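DnaJ homolog subfamily C member 3 (Mus musculus, PDB 3IEG) acts as an endoplasmic-reticulum co-chaperone in the unfolded protein response, binding misfolded proteins through its TPR repeats and restraining the kinase GCN2. Local coordinates at residues A[41-44]-A[45-49]; A[275-278]-A[279-282]. All coordinates share one frame; numbering follows the deposited sequence.

Interaction 1. Residues A[41-44]-A[45-49]; sequences YRRA and TVFLA
Residues 41-44 and 45-49 are successive turns of helix 37-50, and four i to i+4 backbone hydrogen bonds join them, from Thr45 N to Tyr41 O, Val46 N to Arg42 O, Phe47 N to Arg43 O and Leu48 N to Ala44 O. Thr45 ties its side chain into this ladder. Its OG1 sits between its own backbone N and carbonyl carbon (chi1 62°), a rotation that turns the hydroxyl back along the helix, where it donates to Arg42 O at 2.9 Å. Arg42 O is therefore gripped twice, because Val46 N reaches it at 3.2 Å from the same face of the carbonyl plane; the hydroxyl approaches well off the C=O direction, at a C=O...donor angle of 120°, and tilted out of the carbonyl plane. The same rotation sets Thr45 CG2 over the ring of Tyr41. Thr45 CG2 lies over one face of the phenol ring in a CH-pi contact, 3.9 Å from the ring centroid and displaced toward the rim, where Tyr41 CZ is its nearest ring atom at 3.6 Å. Tyr41 also meets the ring of Phe70 and touches Val63.

A second pair, Arg43 and Phe47, lies on another side of the helix, the two side chains running alongside each other. The aliphatic part of the arginine does the touching, with Arg43 CG 3.7 Å from Phe47 CE1. The guanidinium plane stands at 51° to the ring, so the two do not stack; Arg43 NE instead forms a salt bridge with Asp59 of helix 53-66, which Phe47 also touches. Arg43 further packs on Leu23 and His27 of helix 19-32. Arg43 and Phe47 thus share Asp59, while Tyr41 meets Phe70 and Val63, as expected of the first helix of a TPR helix-turn-helix, here TPR 2, packed between adjacent antiparallel helices.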
loop_
_atom_site.group_PDB
_atom_site.type_symbol
_atom_site.label_atom_id
_atom_site.label_comp_id
_atom_site.label_asym_id
_atom_site.label_seq_id
_atom_site.Cartn_x
_atom_site.Cartn_y
_atom_site.Cartn_z
ATOM N N TYR A 41 27.033 6.722 23.947
ATOM C CA TYR A 41 26.369 5.485 24.337
ATOM C C TYR A 41 25.108 5.792 25.153
ATOM O O TYR A 41 24.041 5.271 24.859
ATOM C CB TYR A 41 27.314 4.539 25.089
ATOM C CG TYR A 41 26.657 3.252 25.527
ATOM C CD1 TYR A 41 26.236 2.300 24.585
ATOM C CD2 TYR A 41 26.443 2.982 26.883
ATOM C CE1 TYR A 41 25.618 1.119 24.981
ATOM C CE2 TYR A 41 25.833 1.800 27.292
ATOM C CZ TYR A 41 25.425 0.871 26.340
ATOM O OH TYR A 41 24.814 -0.304 26.745
ATOM N N ARG A 42 25.233 6.659 26.153
ATOM C CA ARG A 42 24.094 7.027 26.981
ATOM C C ARG A 42 22.948 7.573 26.141
ATOM O O ARG A 42 21.780 7.163 26.313
ATOM C CB ARG A 42 24.499 8.029 28.054
ATOM C CG ARG A 42 25.546 7.512 29.034
ATOM C CD ARG A 42 25.087 6.266 29.771
ATOM N NE ARG A 42 26.062 5.880 30.784
ATOM C CZ ARG A 42 26.207 4.648 31.255
ATOM N NH1 ARG A 42 25.453 3.652 30.797
ATOM N NH2 ARG A 42 27.120 4.409 32.177
ATOM N N ARG A 43 23.280 8.472 25.218
ATOM C CA ARG A 43 22.281 8.988 24.304
ATOM C C ARG A 43 21.647 7.873 23.490
ATOM O O ARG A 43 20.455 7.898 23.246
ATOM C CB ARG A 43 22.856 10.051 23.380
ATOM C CG ARG A 43 21.762 10.845 22.671
ATOM C CD ARG A 43 22.289 12.076 21.962
ATOM N NE ARG A 43 23.113 11.718 20.818
ATOM C CZ ARG A 43 23.945 12.549 20.207
ATOM N NH1 ARG A 43 24.064 13.798 20.629
ATOM N NH2 ARG A 43 24.655 12.123 19.171
ATOM N N ALA A 44 22.431 6.886 23.083
ATOM C CA ALA A 44 21.867 5.809 22.280
ATOM C C ALA A 44 20.922 4.902 23.069
ATOM O O ALA A 44 19.927 4.419 22.516
ATOM C CB ALA A 44 22.959 4.993 21.604
ATOM N N THR A 45 21.226 4.653 24.343
ATOM C CA THR A 45 20.328 3.823 25.162
ATOM C C THR A 45 18.998 4.544 25.389
ATOM O O THR A 45 17.964 3.892 25.470
ATOM C CB THR A 45 20.950 3.332 26.501
ATOM O OG1 THR A 45 21.286 4.449 27.327
ATOM C CG2 THR A 45 22.207 2.526 26.254
ATOM N N VAL A 46 19.020 5.877 25.453
ATOM C CA VAL A 46 17.768 6.667 25.521
ATOM C C VAL A 46 16.920 6.546 24.246
ATOM O O VAL A 46 15.755 6.161 24.331
ATOM C CB VAL A 46 17.982 8.160 25.955
ATOM C CG1 VAL A 46 16.743 8.973 25.724
ATOM C CG2 VAL A 46 18.341 8.236 27.421
ATOM N N PHE A 47 17.491 6.848 23.082
ATOM C CA PHE A 47 16.820 6.551 21.803
ATOM C C PHE A 47 16.302 5.100 21.753
ATOM O O PHE A 47 15.195 4.841 21.269
ATOM C CB PHE A 47 17.731 6.820 20.593
ATOM C CG PHE A 47 17.975 8.290 20.299
ATOM C CD1 PHE A 47 19.268 8.758 20.080
ATOM C CD2 PHE A 47 16.919 9.208 20.228
ATOM C CE1 PHE A 47 19.513 10.114 19.794
ATOM C CE2 PHE A 47 17.159 10.568 19.954
ATOM C CZ PHE A 47 18.467 11.018 19.730
ATOM N N LEU A 48 17.090 4.153 22.260
ATOM C CA LEU A 48 16.660 2.759 22.253
ATOM C C LEU A 48 15.409 2.567 23.109
ATOM O O LEU A 48 14.466 1.895 22.686
ATOM C CB LEU A 48 17.794 1.828 22.689
ATOM C CG LEU A 48 18.489 0.961 21.623
ATOM C CD1 LEU A 48 18.119 1.322 20.169
ATOM C CD2 LEU A 48 20.008 0.925 21.803
ATOM N N ALA A 49 15.402 3.184 24.294
ATOM C CA ALA A 49 14.262 3.106 25.210
ATOM C C ALA A 49 12.991 3.743 24.629
ATOM O O ALA A 49 11.899 3.230 24.818
ATOM C CB ALA A 49 14.616 3.714 26.545
#

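Interaction 2. Residues A[275-278]-A[279-282]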
loop_
_atom_site.group_PDB
_atom_site.type_symbol
_atom_site.label_atom_id
_atom_site.label_comp_id
_atom_site.label_asym_id
_atom_site.label_seq_id
_atom_site.Cartn_x
_atom_site.Cartn_y
_atom_site.Cartn_z
ATOM N N LYS A 275 -18.795 1.645 -20.250
ATOM C CA LYS A 275 -19.982 1.060 -20.850
ATOM C C LYS A 275 -21.132 1.028 -19.857
ATOM O O LYS A 275 -22.260 1.375 -20.210
ATOM C CB LYS A 275 -19.698 -0.338 -21.394
ATOM C CG LYS A 275 -19.219 -0.366 -22.849
ATOM C CD LYS A 275 -19.106 -1.811 -23.348
ATOM C CE LYS A 275 -18.420 -1.898 -24.715
ATOM N NZ LYS A 275 -18.514 -3.284 -25.265
ATOM N N GLU A 276 -20.844 0.646 -18.613
ATOM C CA GLU A 276 -21.868 0.646 -17.572
ATOM C C GLU A 276 -22.540 2.023 -17.424
ATOM O O GLU A 276 -23.764 2.123 -17.378
ATOM C CB GLU A 276 -21.293 0.186 -16.233
ATOM C CG GLU A 276 -22.368 0.036 -15.163
ATOM C CD GLU A 276 -21.837 0.060 -13.745
ATOM O OE1 GLU A 276 -20.955 -0.769 -13.434
ATOM O OE2 GLU A 276 -22.333 0.876 -12.929
ATOM N N ARG A 277 -21.732 3.077 -17.347
ATOM C CA ARG A 277 -22.255 4.435 -17.227
ATOM C C ARG A 277 -22.992 4.880 -18.505
ATOM O O ARG A 277 -23.982 5.612 -18.434
ATOM C CB ARG A 277 -21.152 5.438 -16.827
ATOM C CG ARG A 277 -20.475 5.187 -15.469
ATOM C CD ARG A 277 -21.482 5.068 -14.324
ATOM N NE ARG A 277 -21.910 6.363 -13.785
ATOM C CZ ARG A 277 -23.087 6.587 -13.201
ATOM N NH1 ARG A 277 -23.988 5.618 -13.099
ATOM N NH2 ARG A 277 -23.380 7.789 -12.735
ATOM N N ILE A 278 -22.529 4.418 -19.664
ATOM C CA ILE A 278 -23.221 4.715 -20.910
ATOM C C ILE A 278 -24.583 4.017 -20.910
ATOM O O ILE A 278 -25.596 4.615 -21.285
ATOM C CB ILE A 278 -22.369 4.376 -22.158
ATOM C CG1 ILE A 278 -21.280 5.450 -22.346
ATOM C CG2 ILE A 278 -23.253 4.269 -23.421
ATOM C CD1 ILE A 278 -20.150 5.072 -23.302
ATOM N N CYS A 279 -24.601 2.770 -20.451
ATOM C CA CYS A 279 -25.842 2.041 -20.219
ATOM C C CYS A 279 -26.809 2.862 -19.362
ATOM O O CYS A 279 -28.001 2.940 -19.660
ATOM C CB CYS A 279 -25.525 0.687 -19.587
ATOM S SG CYS A 279 -26.822 -0.024 -18.575
ATOM N N HIS A 280 -26.273 3.498 -18.320
ATOM C CA HIS A 280 -27.032 4.402 -17.458
ATOM C C HIS A 280 -27.539 5.613 -18.237
ATOM O O HIS A 280 -28.700 5.980 -18.111
ATOM C CB HIS A 280 -26.172 4.842 -16.269
ATOM C CG HIS A 280 -26.911 5.648 -15.245
ATOM N ND1 HIS A 280 -27.888 5.110 -14.435
ATOM C CD2 HIS A 280 -26.802 6.951 -14.885
ATOM C CE1 HIS A 280 -28.354 6.045 -13.626
ATOM N NE2 HIS A 280 -27.712 7.172 -13.878
ATOM N N CYS A 281 -26.673 6.215 -19.048
ATOM C CA CYS A 281 -27.037 7.389 -19.844
ATOM C C CYS A 281 -28.221 7.170 -20.768
ATOM O O CYS A 281 -29.195 7.909 -20.704
ATOM C CB CYS A 281 -25.850 7.905 -20.642
ATOM S SG CYS A 281 -24.808 8.935 -19.648
ATOM N N PHE A 282 -28.145 6.145 -21.607
ATOM C CA PHE A 282 -29.251 5.831 -22.507
ATOM C C PHE A 282 -30.558 5.526 -21.754
ATOM O O PHE A 282 -31.613 6.026 -22.122
ATOM C CB PHE A 282 -28.862 4.722 -23.490
ATOM C CG PHE A 282 -28.009 5.206 -24.645
ATOM C CD1 PHE A 282 -28.536 6.076 -25.612
ATOM C CD2 PHE A 282 -26.693 4.785 -24.784
ATOM C CE1 PHE A 282 -27.748 6.523 -26.700
ATOM C CE2 PHE A 282 -25.900 5.225 -25.867
ATOM C CZ PHE A 282 -26.426 6.094 -26.819
#
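Stacking supplies the main side-chain contact: the guanidinium of Arg277 stacks on the imidazole of His280, with 4.6 Å between their centres and their planes inclined by 21°. Arg277 NH1 does the touching, over one ring face toward the rim, 3.6 Å from His280 CD2. Bends at chi2 (-53°) and chi3 (-83°) fold the arginine chain to lie beside the ring. Both groups have outside polar partners that are likely to restrict their rotation: Arg277 NE forms a salt bridge with Glu242, and His280 ND1 is hydrogen-bonded to Asp311. A leucine in place of His280 would probably leave the guanidinium without its flat partner and Asp311 without this hydrogen bond.

Apolar contact is made by Ile278 and Phe282, side by side, with Ile278 CG2 3.7 Å from Phe282 CE2.

Backbone hydrogen bonds of the i to i+4 kind link the turns, among them Cys279 N to Lys275 O at 2.7 Å. Covalently, Cys279 is joined to Cys295 of helix 288-301 by a disulfide, which Lys275 supplements with a salt bridge to Glu297. The arrangement is that of the first helix of a TPR hairpin, in TPR 8, with the disulfide binding it to its antiparallel mate.

Interaction 1 comes first along the chain, in TPR 2, and interaction 2 follows in TPR 8; their centres are 63 Å apart, with nearest atoms about 50 Å apart, on opposite sides of the chain's centre. They share no helix, yet helix 37-50 and helix 268-284 hold corresponding places as first helices of their repeats. Together they illustrate how one helical hairpin, repeated in series, builds an elongated all-helical domain whose members are held by different local means. Interaction 1 lies within the first two repeats, whose hydrophobic groove binds misfolded proteins, whereas interaction 2 belongs to the later, disulfide-bearing part of the TPR region.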